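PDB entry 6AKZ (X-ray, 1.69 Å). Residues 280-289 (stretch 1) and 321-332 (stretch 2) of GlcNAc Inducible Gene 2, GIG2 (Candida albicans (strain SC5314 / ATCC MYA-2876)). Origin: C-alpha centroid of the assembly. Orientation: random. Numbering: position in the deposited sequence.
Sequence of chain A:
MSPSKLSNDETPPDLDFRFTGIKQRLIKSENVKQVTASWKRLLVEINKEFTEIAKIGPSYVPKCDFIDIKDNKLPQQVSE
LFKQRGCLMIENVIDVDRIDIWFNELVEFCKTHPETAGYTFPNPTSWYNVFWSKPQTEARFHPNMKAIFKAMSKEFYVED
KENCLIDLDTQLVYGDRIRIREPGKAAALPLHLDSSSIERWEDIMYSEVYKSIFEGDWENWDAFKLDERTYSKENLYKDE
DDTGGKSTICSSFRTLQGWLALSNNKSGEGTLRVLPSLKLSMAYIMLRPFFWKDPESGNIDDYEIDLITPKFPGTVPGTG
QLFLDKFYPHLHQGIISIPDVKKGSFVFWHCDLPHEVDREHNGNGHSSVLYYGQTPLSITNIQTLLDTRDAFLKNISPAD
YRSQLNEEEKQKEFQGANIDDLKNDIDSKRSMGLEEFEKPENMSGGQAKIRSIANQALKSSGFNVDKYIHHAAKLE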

# COMPACT_ATOMS: atom_id res chain seq x y z
N LEU A 280 12.14 9.86 -5.61
CA LEU A 280 12.10 10.40 -6.98
C LEU A 280 10.78 10.14 -7.65
O LEU A 280 10.24 11.00 -8.39
CB LEU A 280 13.25 9.85 -7.82
CG LEU A 280 14.63 10.27 -7.44
CD1 LEU A 280 15.66 9.68 -8.35
CD2 LEU A 280 14.78 11.76 -7.38
N SER A 281 10.24 8.94 -7.44
CA SER A 281 8.93 8.62 -7.96
C SER A 281 7.81 9.62 -7.56
O SER A 281 7.07 10.10 -8.41
CB SER A 281 8.50 7.20 -7.63
OG SER A 281 9.21 6.20 -8.38
N MET A 282 7.68 9.86 -6.28
CA MET A 282 6.63 10.72 -5.82
C MET A 282 6.88 12.22 -6.11
O MET A 282 5.95 12.96 -6.28
CB MET A 282 6.30 10.47 -4.34
CG MET A 282 5.67 9.11 -4.06
SD MET A 282 4.25 8.73 -5.09
CE MET A 282 3.10 10.05 -4.74
N ALA A 283 8.11 12.63 -6.18
CA ALA A 283 8.42 14.02 -6.57
C ALA A 283 7.89 14.16 -7.98
O ALA A 283 7.26 15.13 -8.30
CB ALA A 283 9.91 14.27 -6.47
N TYR A 284 8.13 13.20 -8.84
CA TYR A 284 7.75 13.30 -10.24
C TYR A 284 6.24 13.24 -10.42
O TYR A 284 5.62 14.09 -11.08
CB TYR A 284 8.38 12.15 -11.02
CG TYR A 284 8.10 12.18 -12.50
CD1 TYR A 284 8.88 12.94 -13.40
CD2 TYR A 284 7.05 11.43 -13.02
CE1 TYR A 284 8.59 12.93 -14.78
CE2 TYR A 284 6.78 11.42 -14.38
CZ TYR A 284 7.56 12.14 -15.25
OH TYR A 284 7.23 12.07 -16.60
N ILE A 285 5.62 12.30 -9.73
CA ILE A 285 4.18 12.07 -9.82
C ILE A 285 3.46 13.30 -9.32
O ILE A 285 2.56 13.76 -10.02
CB ILE A 285 3.73 10.81 -9.07
CG1 ILE A 285 4.22 9.59 -9.90
CG2 ILE A 285 2.23 10.67 -8.91
CD1 ILE A 285 4.33 8.28 -9.17
N MET A 286 3.81 13.76 -8.12
CA MET A 286 3.07 14.89 -7.52
C MET A 286 3.18 16.15 -8.33
O MET A 286 2.25 16.93 -8.32
CB MET A 286 3.46 15.16 -6.08
CG MET A 286 3.11 13.98 -5.15
SD MET A 286 1.44 13.23 -5.29
CE MET A 286 0.39 14.63 -4.92
N LEU A 287 4.33 16.40 -8.90
CA LEU A 287 4.51 17.57 -9.76
C LEU A 287 4.09 17.42 -11.20
O LEU A 287 3.95 18.44 -11.90
CB LEU A 287 5.97 18.03 -9.72
CG LEU A 287 6.51 18.51 -8.37
CD1 LEU A 287 7.96 18.88 -8.43
CD2 LEU A 287 5.75 19.68 -7.84
N ARG A 288 3.87 16.21 -11.66
CA ARG A 288 3.49 16.00 -13.06
C ARG A 288 2.25 16.82 -13.59
O ARG A 288 2.31 17.27 -14.74
CB ARG A 288 3.37 14.54 -13.41
CG ARG A 288 3.27 14.25 -14.90
CD ARG A 288 4.47 14.65 -15.71
NE ARG A 288 4.33 14.13 -17.09
CZ ARG A 288 5.09 14.47 -18.12
NH1 ARG A 288 6.03 15.38 -17.97
NH2 ARG A 288 4.91 13.86 -19.30
N PRO A 289 1.18 17.00 -12.79
CA PRO A 289 0.07 17.86 -13.24
C PRO A 289 0.47 19.27 -13.53
O PRO A 289 -0.21 19.89 -14.34
CB PRO A 289 -0.97 17.75 -12.11
CG PRO A 289 -0.62 16.46 -11.41
CD PRO A 289 0.88 16.41 -11.46
N GLN A 321 -7.02 3.94 -8.02
CA GLN A 321 -5.73 3.80 -8.67
C GLN A 321 -5.37 5.00 -9.46
O GLN A 321 -6.19 5.57 -10.18
CB GLN A 321 -5.70 2.58 -9.61
CG GLN A 321 -5.66 1.19 -9.01
CD GLN A 321 -6.96 0.79 -8.40
OE1 GLN A 321 -8.03 0.86 -9.04
NE2 GLN A 321 -6.89 0.35 -7.15
N LEU A 322 -4.10 5.37 -9.40
CA LEU A 322 -3.56 6.39 -10.25
C LEU A 322 -2.75 5.69 -11.30
O LEU A 322 -1.74 5.02 -10.98
CB LEU A 322 -2.63 7.38 -9.49
CG LEU A 322 -1.74 8.31 -10.31
CD1 LEU A 322 -2.62 9.36 -10.96
CD2 LEU A 322 -0.70 9.01 -9.52
N PHE A 323 -3.14 5.86 -12.57
CA PHE A 323 -2.46 5.19 -13.66
C PHE A 323 -1.27 5.96 -14.21
O PHE A 323 -1.32 7.15 -14.44
CB PHE A 323 -3.49 4.80 -14.72
CG PHE A 323 -4.27 3.62 -14.29
CD1 PHE A 323 -3.63 2.41 -14.15
CD2 PHE A 323 -5.60 3.73 -13.92
CE1 PHE A 323 -4.31 1.29 -13.74
CE2 PHE A 323 -6.29 2.62 -13.50
CZ PHE A 323 -5.64 1.40 -13.40
N LEU A 324 -0.18 5.23 -14.42
CA LEU A 324 1.13 5.84 -14.75
C LEU A 324 1.60 5.39 -16.10
O LEU A 324 2.74 5.68 -16.49
CB LEU A 324 2.17 5.44 -13.68
CG LEU A 324 1.74 5.85 -12.26
CD1 LEU A 324 2.67 5.19 -11.24
CD2 LEU A 324 1.70 7.34 -12.07
N ASP A 325 0.73 4.74 -16.83
CA ASP A 325 1.18 4.08 -18.09
C ASP A 325 1.17 4.96 -19.32
O ASP A 325 1.73 4.56 -20.35
CB ASP A 325 0.36 2.87 -18.40
CG ASP A 325 -1.10 3.18 -18.57
OD1 ASP A 325 -1.65 4.04 -17.81
OD2 ASP A 325 -1.67 2.56 -19.48
N LYS A 326 0.56 6.12 -19.24
CA LYS A 326 0.37 7.01 -20.39
C LYS A 326 1.15 8.35 -20.31
O LYS A 326 1.85 8.73 -21.26
CB LYS A 326 -1.13 7.25 -20.54
CG LYS A 326 -1.63 7.46 -21.94
CD LYS A 326 -3.10 7.08 -22.09
CE LYS A 326 -3.70 7.81 -23.30
NZ LYS A 326 -4.87 7.11 -23.90
N PHE A 327 1.00 9.08 -19.23
CA PHE A 327 1.54 10.46 -19.16
C PHE A 327 2.69 10.62 -18.18
O PHE A 327 3.03 11.71 -17.78
CB PHE A 327 0.43 11.42 -18.85
CG PHE A 327 -0.76 11.28 -19.79
CD1 PHE A 327 -0.68 11.75 -21.10
CD2 PHE A 327 -1.94 10.69 -19.37
CE1 PHE A 327 -1.78 11.60 -21.96
CE2 PHE A 327 -3.04 10.54 -20.23
CZ PHE A 327 -2.94 11.01 -21.53
N TYR A 328 3.34 9.53 -17.81
CA TYR A 328 4.45 9.56 -16.84
C TYR A 328 5.70 8.89 -17.46
O TYR A 328 6.32 7.94 -16.90
CB TYR A 328 4.01 8.89 -15.53
CG TYR A 328 2.89 9.62 -14.84
CD1 TYR A 328 1.54 9.48 -15.23
CD2 TYR A 328 3.17 10.47 -13.81
CE1 TYR A 328 0.52 10.17 -14.57
CE2 TYR A 328 2.19 11.23 -13.20
CZ TYR A 328 0.85 11.04 -13.52
OH TYR A 328 -0.09 11.82 -12.83
N PRO A 329 6.11 9.37 -18.65
CA PRO A 329 7.13 8.57 -19.39
C PRO A 329 8.53 8.46 -18.78
O PRO A 329 9.21 7.47 -19.05
CB PRO A 329 7.24 9.28 -20.74
CG PRO A 329 6.91 10.72 -20.38
CD PRO A 329 5.81 10.62 -19.35
N HIS A 330 8.94 9.40 -17.94
CA HIS A 330 10.22 9.36 -17.32
C HIS A 330 10.30 8.25 -16.28
O HIS A 330 11.37 7.90 -15.88
CB HIS A 330 10.56 10.67 -16.60
CG HIS A 330 10.63 11.86 -17.51
ND1 HIS A 330 9.51 12.55 -17.94
CD2 HIS A 330 11.69 12.52 -18.03
CE1 HIS A 330 9.87 13.56 -18.70
NE2 HIS A 330 11.18 13.57 -18.79
N LEU A 331 9.16 7.74 -15.84
CA LEU A 331 9.17 6.62 -14.90
C LEU A 331 9.55 5.29 -15.53
O LEU A 331 10.05 4.41 -14.85
CB LEU A 331 7.81 6.49 -14.18
CG LEU A 331 7.34 7.69 -13.36
CD1 LEU A 331 5.98 7.32 -12.78
CD2 LEU A 331 8.32 8.17 -12.28
N HIS A 332 9.30 5.12 -16.83
CA HIS A 332 9.33 3.82 -17.39
C HIS A 332 10.70 3.15 -17.37
O HIS A 332 10.79 1.97 -17.16
CB HIS A 332 8.66 3.82 -18.73
CG HIS A 332 7.19 4.15 -18.62
ND1 HIS A 332 6.25 3.75 -19.56
CD2 HIS A 332 6.50 4.81 -17.66
CE1 HIS A 332 5.06 4.18 -19.19
NE2 HIS A 332 5.18 4.82 -18.03

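The most unusual feature of this contact is how few polar groups carry it: a helix meets an irregular loop, and two side chains one turn apart, Tyr-284 and Arg-288, make all of its hydrogen bonds. The bond from the tyrosine is short. Tyr-284 OH lies 2.7 Å from His-330 ND1, and either atom could be the donor. The hydroxyl sits at the edge of the imidazole, near its plane, where the lone pair or proton of a ring nitrogen must point, so the bond is well aimed from the histidine side. The two rings themselves are oblique, with planes at 59° and centroids 5.2 Å apart; the pairing rests on the hydroxyl and not on stacked faces.

Arg-288 applies a second rule: use a side chain to hold a backbone carbonyl of the loop. Its NE donates to Phe-327 O at 2.8 Å, with an N-H...O angle of 151°, and its NH2 adds a weak bond to the same Phe-327 O at 3.2 Å. The carbonyl oxygen lies at the edge of the guanidinium, near its plane, as a forked approach requires. The phenyl ring of Phe-327 takes no part, since its end leads away from the helix. Further along the arginine, NH2 also packs 3.4 Å from Pro-329 CD, while near the backbone Arg-288 CB rests 3.5 Å from Tyr-328 CE2. One long residue thus supplies both apolar packing and directed polarity.

Beside these bonds lies an apolar patch centred on Ile-285, whose CA-to-CB bond points sideways to the loop. Its branches spread the contact: CG2 reaches Leu-322 CD2 at 3.4 Å, whereas CG1 of Ile-285 lies 4.0 Å from Leu-324 CD2 and 4.1 Å from Leu-331 CD1. A beta-branched residue on a helix can in this way touch both the strand and the loop that follows it. Tyr-328 presents its ring edge to the helix, with CE2 4.0 Å from Ile-285 CA and CD2 3.8 Å from Tyr-284 CE2. Leu-331 closes the other flank of the tyrosine, its CD2 3.6 Å from Tyr-284 CD2.

The loop also braces itself. Leu-331 N bonds to Tyr-328 O at 3.0 Å, and His-332 NE2 donates to Leu-324 O at 3.0 Å, tying the two ends of the turn together. On the helix, Ser-281 comes near Leu-331, but its OG is hydrogen-bonded elsewhere in the structure.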